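Asp/Glu-specific dipeptidyl-peptidase (Flavobacterium psychrophilum, PDB 5JXF) removes dipeptides from the N-terminus of oligopeptides as a serine peptidase of family S46 strictly specific for aspartate or glutamate at P1. Local coordinates at residues Asn99-Phe104 against Gly660-Pro665; Thr235-Met240 against Leu676-Val681. All coordinates share one frame; numbering follows the deposited sequence.

Interactions 1 and 2 meet at the cleft between the two beta domains, their centres about 6 Å apart. Residues 99-104 and 235-240 come from the first domain, 660-665 and 676-681 from the second, and the segments alternate along the chain. By similarity, interaction 1 supplies H101 and S662 of the charge relay and interaction 2 supplies D237, whose side chain is about 3 Å from that of H101 at the nearest atoms. N99 O and S239 OG (2.8 Å) join the first-domain segments, and S664 O and N677 N (2.8 Å) the second. Both contacts touch the bound Arg-Asp dipeptide; the side chains of S662 and R680, which by similarity recognises the acidic P1 residue, are about 9 Å apart between nearest atoms.

Interaction 1: residues Asn99-Phe104 against Gly660-Pro665; sequences NHHCGF and GNSGSP. With ASP (aspartic acid), chain F; ARG (arginine), chain E.
H101 CG stands between its own backbone N and carbonyl carbon (chi1 74°), which swings the imidazole across to the side chain of S662. This is the His-Ser half of a catalytic triad, assigned by similarity, at the junction of two beta domains as in chymotrypsin-like peptidases; D237, the third member, is hydrogen-bonded to H101 ND1. S662 OG lies at the edge of the imidazole, near its plane, 2.6 Å from H101 NE2, and either atom could be the donor; the hydroxyl is crowded against the carbonyl carbon of the bound aspartic acid in the model, so its exact place is doubtful. The ring is sandwiched: N99 CB sits 3.8 Å above one face, offset toward the rim, and CB of the bound arginine 3.5 Å above the opposite face, also off centre. N99 turns OD1 toward S662 and G663, while its ND2 is held by N677 O on strand 673-680. C102 SG packs against S662 CB at 3.5 Å.

G660 N and S662 N both donate to the carbonyl O of the bound aspartic acid, at 2.8 and 3.0 Å, consistent with the oxyanion hole expected beside a serine nucleophile. Residues N661 to S664 form a type II beta turn with G663 at its third position, where the backbone angles call for glycine, since a CB would jam against the carbonyl O of S662; it would also come close to N99 N. The turn is tied twice more by S664 OG: it donates to N661 O, reaching it from the same face as S664 N, and it accepts from N661 ND2 in the plane of that amide, at 2.9 Å.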
# COMPACT_ATOMS: atom_id res chain seq x y z
N ASN A 99 9.84 9.80 22.98
CA ASN A 99 8.87 8.94 22.25
C ASN A 99 8.13 7.99 23.17
O ASN A 99 8.62 7.63 24.24
CB ASN A 99 9.56 8.06 21.19
CG ASN A 99 10.03 8.84 20.00
OD1 ASN A 99 10.87 8.37 19.23
ND2 ASN A 99 9.48 10.03 19.83
N HIS A 100 6.97 7.53 22.73
CA HIS A 100 6.27 6.47 23.43
C HIS A 100 7.08 5.16 23.44
O HIS A 100 7.11 4.44 24.44
CB HIS A 100 4.88 6.25 22.83
CG HIS A 100 4.06 5.22 23.55
ND1 HIS A 100 3.91 3.93 23.09
CD2 HIS A 100 3.37 5.29 24.71
CE1 HIS A 100 3.14 3.25 23.92
NE2 HIS A 100 2.81 4.05 24.92
N HIS A 101 7.75 4.84 22.34
CA HIS A 101 8.49 3.59 22.36
C HIS A 101 9.83 3.72 23.14
O HIS A 101 10.41 2.70 23.51
CB HIS A 101 8.72 3.05 20.95
CG HIS A 101 9.75 3.79 20.14
ND1 HIS A 101 9.41 4.71 19.17
CD2 HIS A 101 11.10 3.71 20.12
CE1 HIS A 101 10.50 5.18 18.60
NE2 HIS A 101 11.54 4.59 19.17
N CYS A 102 10.28 4.94 23.44
CA CYS A 102 11.42 5.12 24.37
C CYS A 102 10.96 4.94 25.82
O CYS A 102 11.64 4.29 26.63
CB CYS A 102 12.04 6.51 24.22
SG CYS A 102 12.58 6.94 22.58
N GLY A 103 9.81 5.51 26.16
CA GLY A 103 9.20 5.27 27.45
C GLY A 103 8.60 3.88 27.61
O GLY A 103 8.23 3.48 28.73
N PHE A 104 8.49 3.14 26.51
CA PHE A 104 7.72 1.88 26.45
C PHE A 104 8.16 0.86 27.50
O PHE A 104 7.33 0.33 28.25
CB PHE A 104 7.84 1.28 25.05
CG PHE A 104 6.75 0.29 24.68
CD1 PHE A 104 5.47 0.73 24.37
CD2 PHE A 104 7.02 -1.07 24.61
CE1 PHE A 104 4.48 -0.18 24.03
CE2 PHE A 104 6.03 -1.98 24.26
CZ PHE A 104 4.76 -1.53 23.98
N GLY A 660 18.45 5.93 17.91
CA GLY A 660 19.09 6.82 18.87
C GLY A 660 18.49 8.22 18.81
O GLY A 660 18.45 8.93 19.82
N ASN A 661 18.01 8.59 17.62
CA ASN A 661 17.38 9.88 17.40
C ASN A 661 15.93 9.83 17.80
O ASN A 661 15.24 10.85 17.77
CB ASN A 661 17.45 10.30 15.94
CG ASN A 661 18.64 11.17 15.63
OD1 ASN A 661 19.35 10.93 14.65
ND2 ASN A 661 18.88 12.19 16.46
N SER A 662 15.45 8.64 18.16
CA SER A 662 14.13 8.53 18.77
C SER A 662 14.02 9.49 19.93
O SER A 662 14.85 9.47 20.86
CB SER A 662 13.84 7.12 19.27
OG SER A 662 13.18 6.37 18.27
N GLY A 663 12.99 10.32 19.87
CA GLY A 663 12.73 11.29 20.90
C GLY A 663 13.47 12.61 20.74
O GLY A 663 13.35 13.46 21.59
N SER A 664 14.22 12.78 19.65
CA SER A 664 14.95 14.02 19.41
C SER A 664 14.01 15.16 19.12
O SER A 664 12.99 14.97 18.46
CB SER A 664 15.92 13.89 18.23
OG SER A 664 16.99 13.01 18.53
N PRO A 665 14.35 16.36 19.60
CA PRO A 665 13.53 17.53 19.33
C PRO A 665 13.74 18.01 17.91
O PRO A 665 14.86 18.04 17.45
CB PRO A 665 14.04 18.57 20.34
CG PRO A 665 15.50 18.19 20.55
CD PRO A 665 15.50 16.68 20.48
N ASP F . 12.96 4.56 15.54
CA ASP F . 14.40 4.79 15.63
C ASP F . 14.94 4.93 17.04
O ASP F . 15.76 5.81 17.32
CB ASP F . 14.79 6.04 14.81
CG ASP F . 15.03 5.73 13.34
OD1 ASP F . 15.31 4.56 13.01
OD2 ASP F . 14.96 6.66 12.50
N ARG E . 10.68 2.50 14.00
CA ARG E . 10.93 3.22 15.24
C ARG E . 12.45 3.33 15.43
O ARG E . 13.15 2.32 15.44
CB ARG E . 10.28 2.50 16.42
CG ARG E . 8.74 2.47 16.38
CD ARG E . 8.15 1.66 17.54
NE ARG E . 8.64 0.28 17.53
CZ ARG E . 8.02 -0.73 16.93
NH1 ARG E . 6.87 -0.53 16.27
NH2 ARG E . 8.54 -1.96 16.97

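Interaction 2: residues Thr235-Met240 against Leu676-Val681; sequences TGDFSM and LNFDRV. With ASP (aspartic acid), chain F; ARG (arginine), chain E.
The F678 ring carries the CB of D237 over one face, a CH-pi contact 4.0 Å from CB to the ring centroid and 27° off its normal. T235 O approaches the same ring obliquely, 4.0 Å from F678 CZ. D237 holds CG anti to its backbone N (chi1 -166°), which carries the carboxylate across the phenyl at a slant, the two planes 69° apart, with OD2 3.2 Å from F678 CD2. That oxygen is hydrogen-bonded to H101 ND1, so F678 flanks the acid assigned by similarity to the charge relay, while V699 and V701 of the neighbouring strand pack on F678. Two residues earlier on the strand, L676 CD2 presses on F238 CB at 3.4 Å and also lies against D237 O.

At the other end of strand 673-680 the R680 guanidinium meets the bound aspartic acid edge-on: NE donates to its OD2 and NH2 to its OD1, each 2.8 Å long, a two-pronged grip that fixes the carboxylate's rotation. A methionine in place of R680 would probably leave that carboxylate without its charged mate and free to turn. D679 OD1 accepts a hydrogen bond from the amino N of the bound arginine, 2.9 Å, and its OD2 is anchored by a salt bridge from R233. F678 and D679 both face V699 in a classic beta bulge. The strand thus lines a substrate cleft where R680 binds the aspartic acid, consistent with its inferred role in specificity for an acidic P1 residue, beside the probable charge-relay aspartate of a chymotrypsin-like fold.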
# COMPACT_ATOMS: atom_id res chain seq x y z
N THR A 235 0.80 8.56 13.94
CA THR A 235 1.10 8.05 15.29
C THR A 235 1.52 9.14 16.28
O THR A 235 2.48 9.88 16.03
CB THR A 235 2.24 7.02 15.24
OG1 THR A 235 1.92 5.99 14.28
CG2 THR A 235 2.46 6.40 16.61
N GLY A 236 0.83 9.23 17.41
CA GLY A 236 1.21 10.16 18.46
C GLY A 236 2.29 9.58 19.35
O GLY A 236 2.06 9.27 20.51
N ASP A 237 3.49 9.44 18.80
CA ASP A 237 4.52 8.65 19.44
C ASP A 237 5.27 9.48 20.48
O ASP A 237 6.32 10.02 20.17
CB ASP A 237 5.50 8.11 18.38
CG ASP A 237 6.41 6.99 18.91
OD1 ASP A 237 6.50 6.80 20.14
OD2 ASP A 237 7.06 6.31 18.09
N PHE A 238 4.72 9.59 21.70
CA PHE A 238 5.39 10.36 22.74
C PHE A 238 5.13 9.85 24.16
O PHE A 238 4.17 9.12 24.41
CB PHE A 238 5.00 11.84 22.65
CG PHE A 238 3.69 12.17 23.30
CD1 PHE A 238 2.50 12.03 22.60
CD2 PHE A 238 3.66 12.65 24.61
CE1 PHE A 238 1.28 12.35 23.20
CE2 PHE A 238 2.47 12.97 25.22
CZ PHE A 238 1.26 12.83 24.51
N SER A 239 6.00 10.24 25.09
CA SER A 239 5.75 10.04 26.52
C SER A 239 6.53 11.11 27.30
O SER A 239 7.43 11.74 26.76
CB SER A 239 6.13 8.63 26.97
OG SER A 239 7.50 8.37 26.72
N MET A 240 6.14 11.33 28.55
CA MET A 240 6.73 12.41 29.33
C MET A 240 7.30 11.90 30.64
O MET A 240 6.70 11.07 31.32
CB MET A 240 5.70 13.50 29.61
CG MET A 240 5.29 14.26 28.35
SD MET A 240 4.22 15.66 28.68
CE MET A 240 4.15 16.44 27.06
N LEU A 676 8.62 16.24 17.23
CA LEU A 676 9.30 15.20 18.01
C LEU A 676 9.67 14.03 17.11
O LEU A 676 8.78 13.32 16.65
CB LEU A 676 8.40 14.77 19.16
CG LEU A 676 8.74 13.53 19.97
CD1 LEU A 676 10.03 13.73 20.77
CD2 LEU A 676 7.57 13.27 20.89
N ASN A 677 10.96 13.85 16.84
CA ASN A 677 11.41 12.82 15.91
C ASN A 677 11.13 11.42 16.41
O ASN A 677 11.23 11.17 17.61
CB ASN A 677 12.90 12.96 15.63
CG ASN A 677 13.39 11.99 14.60
OD1 ASN A 677 13.10 12.15 13.41
ND2 ASN A 677 14.15 10.98 15.04
N PHE A 678 10.76 10.51 15.51
CA PHE A 678 10.49 9.15 15.97
C PHE A 678 10.65 8.02 14.96
O PHE A 678 10.60 6.86 15.35
CB PHE A 678 9.10 9.08 16.60
CG PHE A 678 7.95 9.06 15.60
CD1 PHE A 678 7.46 10.24 15.05
CD2 PHE A 678 7.32 7.86 15.28
CE1 PHE A 678 6.36 10.22 14.18
CE2 PHE A 678 6.22 7.82 14.39
CZ PHE A 678 5.74 9.00 13.84
N ASP A 679 10.89 8.34 13.69
CA ASP A 679 11.10 7.27 12.72
C ASP A 679 11.74 7.78 11.45
O ASP A 679 12.03 8.97 11.33
CB ASP A 679 9.76 6.60 12.37
CG ASP A 679 9.89 5.10 12.17
OD1 ASP A 679 11.03 4.62 12.02
OD2 ASP A 679 8.86 4.40 12.15
N ARG A 680 11.93 6.87 10.50
CA ARG A 680 12.30 7.20 9.13
C ARG A 680 11.30 6.57 8.19
O ARG A 680 10.66 5.58 8.54
CB ARG A 680 13.69 6.68 8.77
CG ARG A 680 14.86 7.46 9.38
CD ARG A 680 16.11 6.68 9.14
NE ARG A 680 16.32 5.71 10.20
CZ ARG A 680 17.21 4.72 10.15
NH1 ARG A 680 17.94 4.56 9.06
NH2 ARG A 680 17.35 3.90 11.18
N VAL A 681 11.18 7.11 6.98
CA VAL A 681 10.24 6.55 6.00
C VAL A 681 10.83 5.30 5.35
O VAL A 681 12.05 5.11 5.33
CB VAL A 681 9.86 7.58 4.91
CG1 VAL A 681 9.39 8.86 5.55
CG2 VAL A 681 11.02 7.85 3.98
N ASP F . 12.96 4.56 15.54
CA ASP F . 14.40 4.79 15.63
C ASP F . 14.94 4.93 17.04
O ASP F . 15.76 5.81 17.32
CB ASP F . 14.79 6.04 14.81
CG ASP F . 15.03 5.73 13.34
OD1 ASP F . 15.31 4.56 13.01
OD2 ASP F . 14.96 6.66 12.50
N ARG E . 10.68 2.50 14.00
CA ARG E . 10.93 3.22 15.24
C ARG E . 12.45 3.33 15.43
O ARG E . 13.15 2.32 15.44
CB ARG E . 10.28 2.50 16.42
CG ARG E . 8.74 2.47 16.38
CD ARG E . 8.15 1.66 17.54
NE ARG E . 8.64 0.28 17.53
CZ ARG E . 8.02 -0.73 16.93
NH1 ARG E . 6.87 -0.53 16.27
NH2 ARG E . 8.54 -1.96 16.97